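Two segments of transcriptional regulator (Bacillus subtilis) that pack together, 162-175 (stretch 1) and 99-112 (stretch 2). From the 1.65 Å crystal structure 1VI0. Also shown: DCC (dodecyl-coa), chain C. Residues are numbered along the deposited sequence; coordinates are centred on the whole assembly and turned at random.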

ATOM      1  N   ILE A 162       5.181   5.089  -6.011  1.00 15.64           N
ATOM      2  CA  ILE A 162       4.685   6.392  -5.696  1.00 16.47           C
ATOM      3  C   ILE A 162       3.982   6.434  -4.336  1.00 15.70           C
ATOM      4  O   ILE A 162       4.276   7.136  -3.343  1.00 16.46           O
ATOM      5  CB  ILE A 162       3.749   6.947  -6.788  1.00 15.73           C
ATOM      6  CG1 ILE A 162       4.504   7.124  -8.130  1.00 14.26           C
ATOM      7  CG2 ILE A 162       3.198   8.300  -6.334  1.00 19.23           C
ATOM      8  CD1 ILE A 162       3.562   7.482  -9.311  1.00 17.11           C
ATOM      9  N   ASP A 163       3.058   5.429  -4.198  1.00 14.47           N
ATOM     10  CA  ASP A 163       2.236   5.306  -3.045  1.00 17.11           C
ATOM     11  C   ASP A 163       3.023   4.947  -1.777  1.00 16.07           C
ATOM     12  O   ASP A 163       2.816   5.657  -0.742  1.00 18.16           O
ATOM     13  CB  ASP A 163       1.166   4.205  -3.282  1.00 16.93           C
ATOM     14  CG  ASP A 163       0.178   4.132  -2.148  1.00 16.19           C
ATOM     15  OD1 ASP A 163      -0.491   5.184  -1.864  1.00 19.08           O
ATOM     16  OD2 ASP A 163      -0.092   3.015  -1.624  1.00 20.96           O
ATOM     17  N   GLU A 164       4.057   4.117  -1.921  1.00 15.99           N
ATOM     18  CA  GLU A 164       4.828   3.745  -0.680  1.00 17.39           C
ATOM     19  C   GLU A 164       5.723   4.942  -0.306  1.00 16.66           C
ATOM     20  O   GLU A 164       5.993   5.107   0.909  1.00 15.97           O
ATOM     21  CB  GLU A 164       5.657   2.498  -0.937  1.00 16.23           C
ATOM     22  CG  GLU A 164       6.572   2.106   0.215  1.00 22.06           C
ATOM     23  CD  GLU A 164       5.786   1.729   1.475  1.00 24.71           C
ATOM     24  OE1 GLU A 164       4.597   1.424   1.400  1.00 23.02           O
ATOM     25  OE2 GLU A 164       6.450   1.807   2.545  1.00 30.30           O
ATOM     26  N   THR A 165       6.161   5.676  -1.313  1.00 14.67           N
ATOM     27  CA  THR A 165       6.949   6.904  -0.982  1.00 15.68           C
ATOM     28  C   THR A 165       6.117   7.857  -0.165  1.00 14.88           C
ATOM     29  O   THR A 165       6.560   8.392   0.905  1.00 16.99           O
ATOM     30  CB  THR A 165       7.572   7.526  -2.247  1.00 13.82           C
ATOM     31  OG1 THR A 165       8.398   6.568  -2.907  1.00 15.95           O
ATOM     32  CG2 THR A 165       8.500   8.667  -1.749  1.00 17.96           C
ATOM     33  N   VAL A 166       4.824   8.022  -0.489  1.00 12.22           N
ATOM     34  CA  VAL A 166       3.917   8.881   0.249  1.00 17.31           C
ATOM     35  C   VAL A 166       3.686   8.261   1.628  1.00 17.25           C
ATOM     36  O   VAL A 166       3.735   8.935   2.655  1.00 17.70           O
ATOM     37  CB  VAL A 166       2.605   9.100  -0.518  1.00 15.55           C
ATOM     38  CG1 VAL A 166       1.737  10.058   0.335  1.00 18.13           C
ATOM     39  CG2 VAL A 166       2.867   9.802  -1.864  1.00 18.30           C
ATOM     40  N   THR A 167       3.388   6.984   1.711  1.00 18.09           N
ATOM     41  CA  THR A 167       3.147   6.338   3.034  1.00 17.00           C
ATOM     42  C   THR A 167       4.330   6.484   3.967  1.00 18.71           C
ATOM     43  O   THR A 167       4.160   6.864   5.153  1.00 18.98           O
ATOM     44  CB  THR A 167       2.811   4.864   2.756  1.00 20.29           C
ATOM     45  OG1 THR A 167       1.506   4.807   2.179  1.00 19.07           O
ATOM     46  CG2 THR A 167       2.804   4.074   4.075  1.00 22.95           C
ATOM     47  N   THR A 168       5.538   6.351   3.500  1.00 18.08           N
ATOM     48  CA  THR A 168       6.743   6.488   4.324  1.00 18.58           C
ATOM     49  C   THR A 168       6.812   7.906   4.851  1.00 18.80           C
ATOM     50  O   THR A 168       6.979   8.094   6.081  1.00 19.77           O
ATOM     51  CB  THR A 168       7.961   6.021   3.536  1.00 18.64           C
ATOM     52  OG1 THR A 168       7.868   4.583   3.304  1.00 22.42           O
ATOM     53  CG2 THR A 168       9.237   6.299   4.313  1.00 17.47           C
ATOM     54  N   TRP A 169       6.562   8.897   4.013  1.00 16.03           N
ATOM     55  CA  TRP A 169       6.513  10.311   4.466  1.00 18.13           C
ATOM     56  C   TRP A 169       5.390  10.577   5.440  1.00 18.69           C
ATOM     57  O   TRP A 169       5.588  11.168   6.538  1.00 20.39           O
ATOM     58  CB  TRP A 169       6.374  11.108   3.192  1.00 17.00           C
ATOM     59  CG  TRP A 169       5.999  12.518   3.345  1.00 17.01           C
ATOM     60  CD1 TRP A 169       6.831  13.562   3.647  1.00 18.07           C
ATOM     61  CD2 TRP A 169       4.724  13.099   3.108  1.00 19.65           C
ATOM     62  NE1 TRP A 169       6.170  14.735   3.624  1.00 16.80           N
ATOM     63  CE2 TRP A 169       4.841  14.476   3.266  1.00 20.38           C
ATOM     64  CE3 TRP A 169       3.470  12.538   2.678  1.00 18.27           C
ATOM     65  CZ2 TRP A 169       3.778  15.346   3.113  1.00 22.45           C
ATOM     66  CZ3 TRP A 169       2.437  13.405   2.540  1.00 16.79           C
ATOM     67  CH2 TRP A 169       2.566  14.799   2.730  1.00 22.60           C
ATOM     68  N   VAL A 170       4.204   9.961   5.207  1.00 18.45           N
ATOM     69  CA  VAL A 170       3.130  10.104   6.240  1.00 20.33           C
ATOM     70  C   VAL A 170       3.522   9.475   7.532  1.00 21.68           C
ATOM     71  O   VAL A 170       3.286  10.061   8.644  1.00 24.21           O
ATOM     72  CB  VAL A 170       1.817   9.533   5.685  1.00 20.51           C
ATOM     73  CG1 VAL A 170       0.843   9.269   6.867  1.00 20.95           C
ATOM     74  CG2 VAL A 170       1.159  10.403   4.674  1.00 20.38           C
HETATM   75  N   MSE A 171       4.183   8.334   7.536  1.00 20.89           N
HETATM   76  CA  MSE A 171       4.644   7.638   8.710  1.00 25.42           C
HETATM   77  C   MSE A 171       5.672   8.428   9.509  1.00 26.25           C
HETATM   78  O   MSE A 171       5.715   8.291  10.751  1.00 26.90           O
HETATM   79  CB  MSE A 171       5.177   6.240   8.379  1.00 34.29           C
HETATM   80  CG  MSE A 171       4.628   5.222   9.402  1.00 44.30           C
HETATM   81 SE   MSE A 171       2.761   4.883   8.979  1.00 55.05          SE
HETATM   82  CE  MSE A 171       3.045   3.294   7.929  1.00 46.19           C
ATOM     83  N   ASN A 172       6.398   9.322   8.853  1.00 23.49           N
ATOM     84  CA  ASN A 172       7.331  10.238   9.487  1.00 24.86           C
ATOM     85  C   ASN A 172       6.752  11.594   9.741  1.00 22.59           C
ATOM     86  O   ASN A 172       7.370  12.660   9.580  1.00 24.26           O
ATOM     87  CB  ASN A 172       8.619  10.288   8.625  1.00 23.25           C
ATOM     88  CG  ASN A 172       9.371   9.001   8.766  1.00 25.37           C
ATOM     89  OD1 ASN A 172      10.126   8.823   9.758  1.00 29.01           O
ATOM     90  ND2 ASN A 172       9.217   8.068   7.830  1.00 23.94           N
ATOM     91  N   ASP A 173       5.423  11.669   9.909  1.00 22.58           N
ATOM     92  CA  ASP A 173       4.680  12.854  10.216  1.00 23.06           C
ATOM     93  C   ASP A 173       4.769  13.960   9.209  1.00 22.77           C
ATOM     94  O   ASP A 173       4.731  15.153   9.464  1.00 25.44           O
ATOM     95  CB  ASP A 173       5.220  13.360  11.613  1.00 30.16           C
ATOM     96  CG  ASP A 173       4.558  12.524  12.717  1.00 40.32           C
ATOM     97  OD1 ASP A 173       5.184  11.561  13.208  1.00 42.74           O
ATOM     98  OD2 ASP A 173       3.411  12.871  13.073  1.00 43.56           O
ATOM     99  N   GLN A 174       5.016  13.588   7.930  1.00 21.73           N
ATOM    100  CA  GLN A 174       5.130  14.462   6.809  1.00 23.67           C
ATOM    101  C   GLN A 174       6.174  15.571   7.084  1.00 23.37           C
ATOM    102  O   GLN A 174       6.030  16.653   6.588  1.00 22.85           O
ATOM    103  CB  GLN A 174       3.778  15.118   6.460  1.00 26.24           C
ATOM    104  CG  GLN A 174       2.651  14.093   6.305  1.00 26.47           C
ATOM    105  CD  GLN A 174       1.274  14.679   6.146  1.00 28.43           C
ATOM    106  OE1 GLN A 174       1.037  15.718   5.505  1.00 28.19           O
ATOM    107  NE2 GLN A 174       0.259  14.001   6.707  1.00 25.68           N
ATOM    108  N   LYS A 175       7.253  15.150   7.749  1.00 24.88           N
ATOM    109  CA  LYS A 175       8.235  16.168   8.185  1.00 24.75           C
ATOM    110  C   LYS A 175       9.273  16.535   7.153  1.00 25.41           C
ATOM    111  O   LYS A 175       9.945  17.601   7.314  1.00 26.98           O
ATOM    112  CB  LYS A 175       8.856  15.667   9.480  1.00 25.29           C
ATOM    113  CG  LYS A 175       9.789  14.495   9.410  1.00 32.79           C
ATOM    114  CD  LYS A 175      10.388  14.222  10.806  1.00 37.21           C
ATOM    115  CE  LYS A 175      10.793  12.770  10.985  1.00 44.75           C
ATOM    116  NZ  LYS A 175      11.585  12.600  12.279  1.00 48.68           N
TER
HETATM  117  C2  DCC C 205      -1.613 -10.933 -14.209  1.00 32.34           C
HETATM  118  C4  DCC C 205      -3.221  -9.552 -13.468  1.00 29.53           C
HETATM  119  C5  DCC C 205      -2.323  -8.652 -12.943  1.00 30.45           C
HETATM  120  C6  DCC C 205      -0.966  -9.024 -13.070  1.00 32.05           C
HETATM  121  C8  DCC C 205      -4.243  -7.845 -12.581  1.00 27.88           C
HETATM  122  C10 DCC C 205      -5.451  10.919  -5.351  1.00 37.64           C
HETATM  123  C11 DCC C 205      -5.951  12.148  -4.572  1.00 38.37           C
HETATM  124  C12 DCC C 205      -7.412  12.050  -4.142  1.00 38.73           C
HETATM  125  N9  DCC C 205      -4.463  -9.044 -13.216  1.00 29.79           N
HETATM  126  N7  DCC C 205      -2.978  -7.585 -12.364  1.00 29.76           N
HETATM  127  N3  DCC C 205      -2.932 -10.694 -14.128  1.00 30.35           N
HETATM  128  N1  DCC C 205      -0.622 -10.138 -13.751  1.00 30.58           N
HETATM  129  N6  DCC C 205       0.000  -8.257 -12.562  1.00 31.56           N
HETATM  130  C1' DCC C 205      -5.756  -9.625 -13.730  1.00 29.20           C
HETATM  131  C2' DCC C 205      -6.933  -9.510 -12.738  1.00 29.64           C
HETATM  132  O2' DCC C 205      -7.004 -10.788 -12.051  1.00 30.61           O
HETATM  133  C3' DCC C 205      -8.148  -9.440 -13.722  1.00 30.53           C
HETATM  134  O3' DCC C 205      -8.305 -10.766 -14.340  1.00 33.82           O
HETATM  135  C4' DCC C 205      -7.527  -8.490 -14.822  1.00 30.19           C
HETATM  136  O4' DCC C 205      -6.122  -8.742 -14.802  1.00 29.86           O
HETATM  137  C5' DCC C 205      -7.915  -7.050 -14.577  1.00 30.69           C
HETATM  138  O5' DCC C 205      -7.650  -6.602 -13.215  1.00 32.09           O
HETATM  139  P1  DCC C 205      -6.921  -5.228 -12.879  1.00 31.04           P
HETATM  140  O11 DCC C 205      -6.863  -5.086 -11.440  1.00 31.53           O
HETATM  141  O12 DCC C 205      -5.592  -5.172 -13.700  1.00 30.83           O
HETATM  142  O6  DCC C 205      -7.795  -4.137 -13.554  1.00 32.31           O
HETATM  143  P2  DCC C 205      -9.134  -3.881 -12.886  1.00 33.08           P
HETATM  144  O21 DCC C 205      -9.617  -2.576 -13.473  1.00 30.12           O
HETATM  145  O22 DCC C 205      -9.966  -5.088 -12.978  1.00 32.64           O
HETATM  146  O7  DCC C 205      -8.917  -3.575 -11.307  1.00 32.65           O
HETATM  147  CPA DCC C 205      -8.548  -2.175 -10.924  1.00 29.13           C
HETATM  148  CPB DCC C 205      -8.374  -2.090  -9.379  1.00 28.55           C
HETATM  149  CP8 DCC C 205      -7.551  -3.293  -8.883  1.00 27.96           C
HETATM  150  CP7 DCC C 205      -9.771  -2.179  -8.776  1.00 29.14           C
HETATM  151  CP9 DCC C 205      -7.838  -0.779  -8.930  1.00 31.30           C
HETATM  152  OP3 DCC C 205      -6.373  -3.446  -9.603  1.00 28.69           O
HETATM  153  CP6 DCC C 205      -7.255  -3.244  -7.398  1.00 27.02           C
HETATM  154  OP2 DCC C 205      -8.172  -3.303  -6.590  1.00 26.67           O
HETATM  155  NP2 DCC C 205      -5.985  -3.161  -7.114  1.00 28.05           N
HETATM  156  CP5 DCC C 205      -5.519  -3.060  -5.669  1.00 25.85           C
HETATM  157  CP4 DCC C 205      -5.263  -1.518  -5.455  1.00 27.60           C
HETATM  158  CP3 DCC C 205      -5.006  -1.229  -3.965  1.00 28.30           C
HETATM  159  OP1 DCC C 205      -5.862  -1.514  -3.128  1.00 29.39           O
HETATM  160  NP1 DCC C 205      -3.848  -0.728  -3.684  1.00 26.73           N
HETATM  161  CP2 DCC C 205      -3.356  -0.394  -2.330  1.00 27.37           C
HETATM  162  CP1 DCC C 205      -3.232   1.101  -2.371  1.00 27.11           C
HETATM  163  S   DCC C 205      -4.636   2.041  -3.014  1.00 28.24           S
HETATM  164  P3  DCC C 205      -9.664 -11.570 -14.641  1.00 39.15           P
HETATM  165  O31 DCC C 205     -10.577 -11.354 -13.519  1.00 38.84           O
HETATM  166  O32 DCC C 205     -10.244 -11.076 -15.899  1.00 34.68           O
HETATM  167  O33 DCC C 205      -9.168 -12.985 -14.763  1.00 35.55           O
HETATM  168  CA1 DCC C 205      -5.662   2.168  -1.527  1.00 30.66           C
HETATM  169  CA2 DCC C 205      -6.706   3.326  -1.615  1.00 31.97           C
HETATM  170  OA1 DCC C 205      -5.491   1.467  -0.555  1.00 29.85           O
HETATM  171  CA3 DCC C 205      -6.088   4.701  -1.298  1.00 32.82           C
HETATM  172  CA4 DCC C 205      -6.174   5.780  -2.312  1.00 35.68           C
HETATM  173  CA5 DCC C 205      -4.887   6.057  -3.055  1.00 30.86           C
HETATM  174  CA6 DCC C 205      -4.646   7.521  -3.378  1.00 33.76           C
HETATM  175  CA7 DCC C 205      -4.773   7.898  -4.836  1.00 35.13           C
HETATM  176  CA8 DCC C 205      -3.877   8.953  -5.379  1.00 35.63           C
HETATM  177  CA9 DCC C 205      -4.099  10.377  -4.861  1.00 38.67           C
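Stretch 2 99-112: DHNLAIVTQLELRQ

Stretch 2 lies on stretch 1 as a helix crossing a helix. Residues 100-109 are helical, as are 162-171, and the two axes approach to 9.8 Å with a signed crossing angle of -117°, so the chains run more against each other than along each other. The CA pairing gives the register: Thr167 CA lies 5.8 Å from Gln107 CA, Val170 CA 6.9 Å from Ile104 CA, and Gln174 CA 7.6 Å from His100 CA. Ascending numbers on stretch 1 thus meet descending numbers on stretch 2, and the backbones are tightest at Gln107. The contact buries 525 Å², summed over both sides.

Asp99 precedes the helix of stretch 2 as its N-cap, its OD1 accepting from Leu102 N at 3.0 Å. Farther on, the helix widens into a pi-type turn at 105-109, with Glu109 N donating to Ile104 O at 3.2 Å. In stretch 1, Asn172 is the first residue to leave helical phi/psi; Asp173 and Gln174 follow with positive phi values of 61° and 54°.

Gln107 is the centre of the contact. Its side chain fits as a knob among Asp163, Val166, Thr167 and Val170, with its CD 3.5 Å from Val166 CG1 and its CG 3.7 Å from Val170 CG2. The amide nitrogen is fully used: NE2 donates to Asp163 OD1 and to Thr167 OG1, each at 2.9 Å, with N-H...acceptor angles of 161° and 151°. Asp163 O is also near, 3.3 Å from Gln107 NE2, but the angle is too poor for a hydrogen bond. Gln107 OE1 accepts from water 1 at 2.7 Å, and the same water donates to Asp163 OD1 at 2.8 Å. A second water donates to Gln107 O at 2.8 Å and lies 3.0 Å from Thr167 OG1, so it too links the helices.

The carboxylate of Asp163 is equally well satisfied. Arg111 forms a two-pronged salt bridge with it: NH1 to Asp163 OD2 and NH2 to Asp163 OD1, both 2.7 Å, at nearly straight angles of 172° and 177°. OD1 therefore accepts from Arg111, Gln107 and water 1. Within stretch 2, the guanidinium is held by Thr106 O, which accepts from both Arg111 NE and Arg111 NH2 at 3.0 Å. Asp163 OD2 lies at the edge of the guanidinium, whereas OA1 of the dodecyl-CoA lies over one face, 3.0 Å from Arg111 CD.

Apolar contacts continue beside this polar cluster. Val170 CG2 is 4.1 Å from Ala103 CB, Val170 CG1 is 4.3 Å from Leu108 CD2, and Trp169 CZ3 reaches Ala103 CB at 3.8 Å.

At the far end, Gln174 NE2 donates to His100 O at 3.3 Å, a long bond but well aligned at 165°. That carbonyl also accepts from Ile104 N at 3.2 Å, so it serves both the helix and the contact. The same NE2 lies over one face of the His100 ring, while Gln174 OE1 comes within 3.2 Å of His100 CD2.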

ATOM      1  N   ASP A  99      -1.818  19.176   1.436  1.00 24.52           N
ATOM      2  CA  ASP A  99      -2.990  18.969   2.327  1.00 25.39           C
ATOM      3  C   ASP A  99      -2.727  17.830   3.262  1.00 24.47           C
ATOM      4  O   ASP A  99      -2.948  16.651   2.963  1.00 24.47           O
ATOM      5  CB  ASP A  99      -4.210  18.851   1.441  1.00 25.19           C
ATOM      6  CG  ASP A  99      -5.537  18.729   2.176  1.00 24.14           C
ATOM      7  OD1 ASP A  99      -5.574  18.422   3.350  1.00 23.56           O
ATOM      8  OD2 ASP A  99      -6.577  18.994   1.496  1.00 31.95           O
ATOM      9  N   HIS A 100      -2.213  18.136   4.465  1.00 23.47           N
ATOM     10  CA  HIS A 100      -1.843  17.188   5.500  1.00 24.80           C
ATOM     11  C   HIS A 100      -2.967  16.166   5.781  1.00 23.62           C
ATOM     12  O   HIS A 100      -2.719  14.964   5.814  1.00 23.68           O
ATOM     13  CB  HIS A 100      -1.532  17.965   6.780  1.00 27.25           C
ATOM     14  CG  HIS A 100      -1.003  17.230   7.940  1.00 32.85           C
ATOM     15  ND1 HIS A 100      -1.858  16.679   8.907  1.00 35.95           N
ATOM     16  CD2 HIS A 100       0.248  16.958   8.378  1.00 31.67           C
ATOM     17  CE1 HIS A 100      -1.122  16.099   9.845  1.00 37.20           C
ATOM     18  NE2 HIS A 100       0.153  16.256   9.545  1.00 34.59           N
ATOM     19  N   ASN A 101      -4.178  16.712   5.969  1.00 24.09           N
ATOM     20  CA  ASN A 101      -5.309  15.805   6.339  1.00 20.77           C
ATOM     21  C   ASN A 101      -5.688  14.922   5.180  1.00 20.95           C
ATOM     22  O   ASN A 101      -5.896  13.713   5.361  1.00 21.19           O
ATOM     23  CB  ASN A 101      -6.452  16.666   6.847  1.00 23.75           C
ATOM     24  CG  ASN A 101      -6.175  17.216   8.247  1.00 24.06           C
ATOM     25  OD1 ASN A 101      -5.414  16.656   9.037  1.00 28.14           O
ATOM     26  ND2 ASN A 101      -6.891  18.272   8.580  1.00 28.24           N
ATOM     27  N   LEU A 102      -5.708  15.475   3.962  1.00 22.44           N
ATOM     28  CA  LEU A 102      -5.990  14.590   2.840  1.00 22.07           C
ATOM     29  C   LEU A 102      -4.980  13.453   2.772  1.00 23.48           C
ATOM     30  O   LEU A 102      -5.390  12.328   2.438  1.00 20.95           O
ATOM     31  CB  LEU A 102      -5.980  15.421   1.545  1.00 22.83           C
ATOM     32  CG  LEU A 102      -6.328  14.611   0.287  1.00 28.78           C
ATOM     33  CD1 LEU A 102      -7.696  13.941   0.449  1.00 30.27           C
ATOM     34  CD2 LEU A 102      -6.316  15.469  -0.958  1.00 29.87           C
ATOM     35  N   ALA A 103      -3.680  13.699   2.960  1.00 22.14           N
ATOM     36  CA  ALA A 103      -2.681  12.638   2.933  1.00 19.23           C
ATOM     37  C   ALA A 103      -2.924  11.565   3.976  1.00 20.40           C
ATOM     38  O   ALA A 103      -2.712  10.377   3.715  1.00 20.30           O
ATOM     39  CB  ALA A 103      -1.284  13.242   3.130  1.00 22.49           C
ATOM     40  N   ILE A 104      -3.414  11.927   5.164  1.00 20.24           N
ATOM     41  CA  ILE A 104      -3.721  10.948   6.223  1.00 18.80           C
ATOM     42  C   ILE A 104      -4.935  10.123   5.735  1.00 18.46           C
ATOM     43  O   ILE A 104      -4.950   8.902   5.814  1.00 19.00           O
ATOM     44  CB  ILE A 104      -4.016  11.610   7.560  1.00 22.64           C
ATOM     45  CG1 ILE A 104      -2.708  12.075   8.238  1.00 23.03           C
ATOM     46  CG2 ILE A 104      -4.704  10.576   8.512  1.00 23.57           C
ATOM     47  CD1 ILE A 104      -2.922  13.008   9.416  1.00 29.08           C
ATOM     48  N   VAL A 105      -5.857  10.823   5.092  1.00 18.84           N
ATOM     49  CA  VAL A 105      -7.047  10.134   4.542  1.00 18.39           C
ATOM     50  C   VAL A 105      -6.646   9.142   3.466  1.00 18.78           C
ATOM     51  O   VAL A 105      -6.958   7.948   3.584  1.00 19.65           O
ATOM     52  CB  VAL A 105      -8.116  11.103   4.102  1.00 19.22           C
ATOM     53  CG1 VAL A 105      -9.219  10.386   3.260  1.00 26.95           C
ATOM     54  CG2 VAL A 105      -8.794  11.842   5.258  1.00 23.53           C
ATOM     55  N   THR A 106      -5.821   9.536   2.475  1.00 17.88           N
ATOM     56  CA  THR A 106      -5.435   8.699   1.376  1.00 18.03           C
ATOM     57  C   THR A 106      -4.527   7.558   1.792  1.00 19.21           C
ATOM     58  O   THR A 106      -4.692   6.457   1.267  1.00 19.85           O
ATOM     59  CB  THR A 106      -4.841   9.456   0.177  1.00 19.62           C
ATOM     60  OG1 THR A 106      -3.605  10.068   0.619  1.00 18.75           O
ATOM     61  CG2 THR A 106      -5.778  10.559  -0.337  1.00 17.98           C
ATOM     62  N   GLN A 107      -3.566   7.774   2.713  1.00 18.70           N
ATOM     63  CA  GLN A 107      -2.620   6.766   3.081  1.00 22.37           C
ATOM     64  C   GLN A 107      -3.048   5.830   4.198  1.00 20.81           C
ATOM     65  O   GLN A 107      -2.527   4.701   4.305  1.00 23.26           O
ATOM     66  CB  GLN A 107      -1.268   7.398   3.440  1.00 21.22           C
ATOM     67  CG  GLN A 107      -0.720   8.248   2.307  1.00 20.67           C
ATOM     68  CD  GLN A 107      -0.796   7.647   0.929  1.00 17.33           C
ATOM     69  OE1 GLN A 107      -1.601   8.089   0.117  1.00 19.90           O
ATOM     70  NE2 GLN A 107       0.024   6.674   0.579  1.00 19.52           N
ATOM     71  N   LEU A 108      -4.004   6.307   4.996  1.00 21.62           N
ATOM     72  CA  LEU A 108      -4.475   5.535   6.122  1.00 23.77           C
ATOM     73  C   LEU A 108      -5.975   5.299   6.104  1.00 25.55           C
ATOM     74  O   LEU A 108      -6.383   4.118   6.011  1.00 29.83           O
ATOM     75  CB  LEU A 108      -4.114   6.236   7.446  1.00 24.70           C
ATOM     76  CG  LEU A 108      -2.886   5.807   8.221  1.00 34.43           C
ATOM     77  CD1 LEU A 108      -1.886   4.988   7.462  1.00 32.41           C
ATOM     78  CD2 LEU A 108      -2.196   7.049   8.854  1.00 32.19           C
ATOM     79  N   GLU A 109      -6.779   6.352   6.140  1.00 24.47           N
ATOM     80  CA  GLU A 109      -8.231   6.185   6.304  1.00 26.16           C
ATOM     81  C   GLU A 109      -9.001   5.561   5.191  1.00 25.79           C
ATOM     82  O   GLU A 109     -10.039   4.908   5.417  1.00 26.92           O
ATOM     83  CB  GLU A 109      -8.838   7.517   6.778  1.00 27.39           C
ATOM     84  CG  GLU A 109      -8.149   8.031   8.056  1.00 26.22           C
ATOM     85  CD  GLU A 109      -8.251   7.087   9.223  1.00 26.98           C
ATOM     86  OE1 GLU A 109      -9.181   6.213   9.273  1.00 28.03           O
ATOM     87  OE2 GLU A 109      -7.398   7.169  10.115  1.00 28.95           O
ATOM     88  N   LEU A 110      -8.642   5.709   3.933  1.00 23.16           N
ATOM     89  CA  LEU A 110      -9.310   5.078   2.824  1.00 27.90           C
ATOM     90  C   LEU A 110      -8.940   3.616   2.690  1.00 28.22           C
ATOM     91  O   LEU A 110      -9.564   2.915   1.862  1.00 32.63           O
ATOM     92  CB  LEU A 110      -8.956   5.822   1.525  1.00 25.17           C
ATOM     93  CG  LEU A 110      -9.908   6.915   1.087  1.00 28.15           C
ATOM     94  CD1 LEU A 110      -9.275   7.830   0.035  1.00 26.25           C
ATOM     95  CD2 LEU A 110     -11.229   6.367   0.607  1.00 26.91           C
ATOM     96  N   ARG A 111      -8.003   3.077   3.443  1.00 29.01           N
ATOM     97  CA  ARG A 111      -7.499   1.723   3.321  1.00 30.98           C
ATOM     98  C   ARG A 111      -8.326   0.727   4.152  1.00 31.34           C
ATOM     99  O   ARG A 111      -7.774   0.039   5.024  1.00 32.81           O
ATOM    100  CB  ARG A 111      -6.027   1.657   3.764  1.00 29.14           C
ATOM    101  CG  ARG A 111      -5.151   2.788   3.224  1.00 33.48           C
ATOM    102  CD  ARG A 111      -4.326   2.436   2.012  1.00 29.54           C
ATOM    103  NE  ARG A 111      -3.891   3.617   1.268  1.00 29.10           N
ATOM    104  CZ  ARG A 111      -2.860   3.727   0.457  1.00 26.15           C
ATOM    105  NH1 ARG A 111      -2.053   2.692   0.236  1.00 27.50           N
ATOM    106  NH2 ARG A 111      -2.622   4.872  -0.177  1.00 20.88           N
ATOM    107  N   GLN A 112      -9.627   0.791   3.944  1.00 30.70           N
ATOM    108  CA  GLN A 112     -10.576  -0.043   4.693  1.00 33.23           C
ATOM    109  C   GLN A 112     -10.376  -1.488   4.234  1.00 35.12           C
ATOM    110  O   GLN A 112     -10.109  -1.705   3.047  1.00 33.06           O
ATOM    111  CB  GLN A 112     -11.987   0.470   4.466  1.00 31.84           C
ATOM    112  CG  GLN A 112     -12.207   1.897   5.001  1.00 31.24           C
ATOM    113  CD  GLN A 112     -11.993   1.973   6.505  1.00 36.58           C
ATOM    114  OE1 GLN A 112     -12.457   1.113   7.268  1.00 35.99           O
ATOM    115  NE2 GLN A 112     -11.258   2.978   6.966  1.00 30.39           N
TER
HETATM  116  O   HOH W   1      -0.738   7.955  -2.419  1.00 22.08           O
HETATM  117  O   HOH W   2      -0.434   3.005   3.556  1.00 40.80           O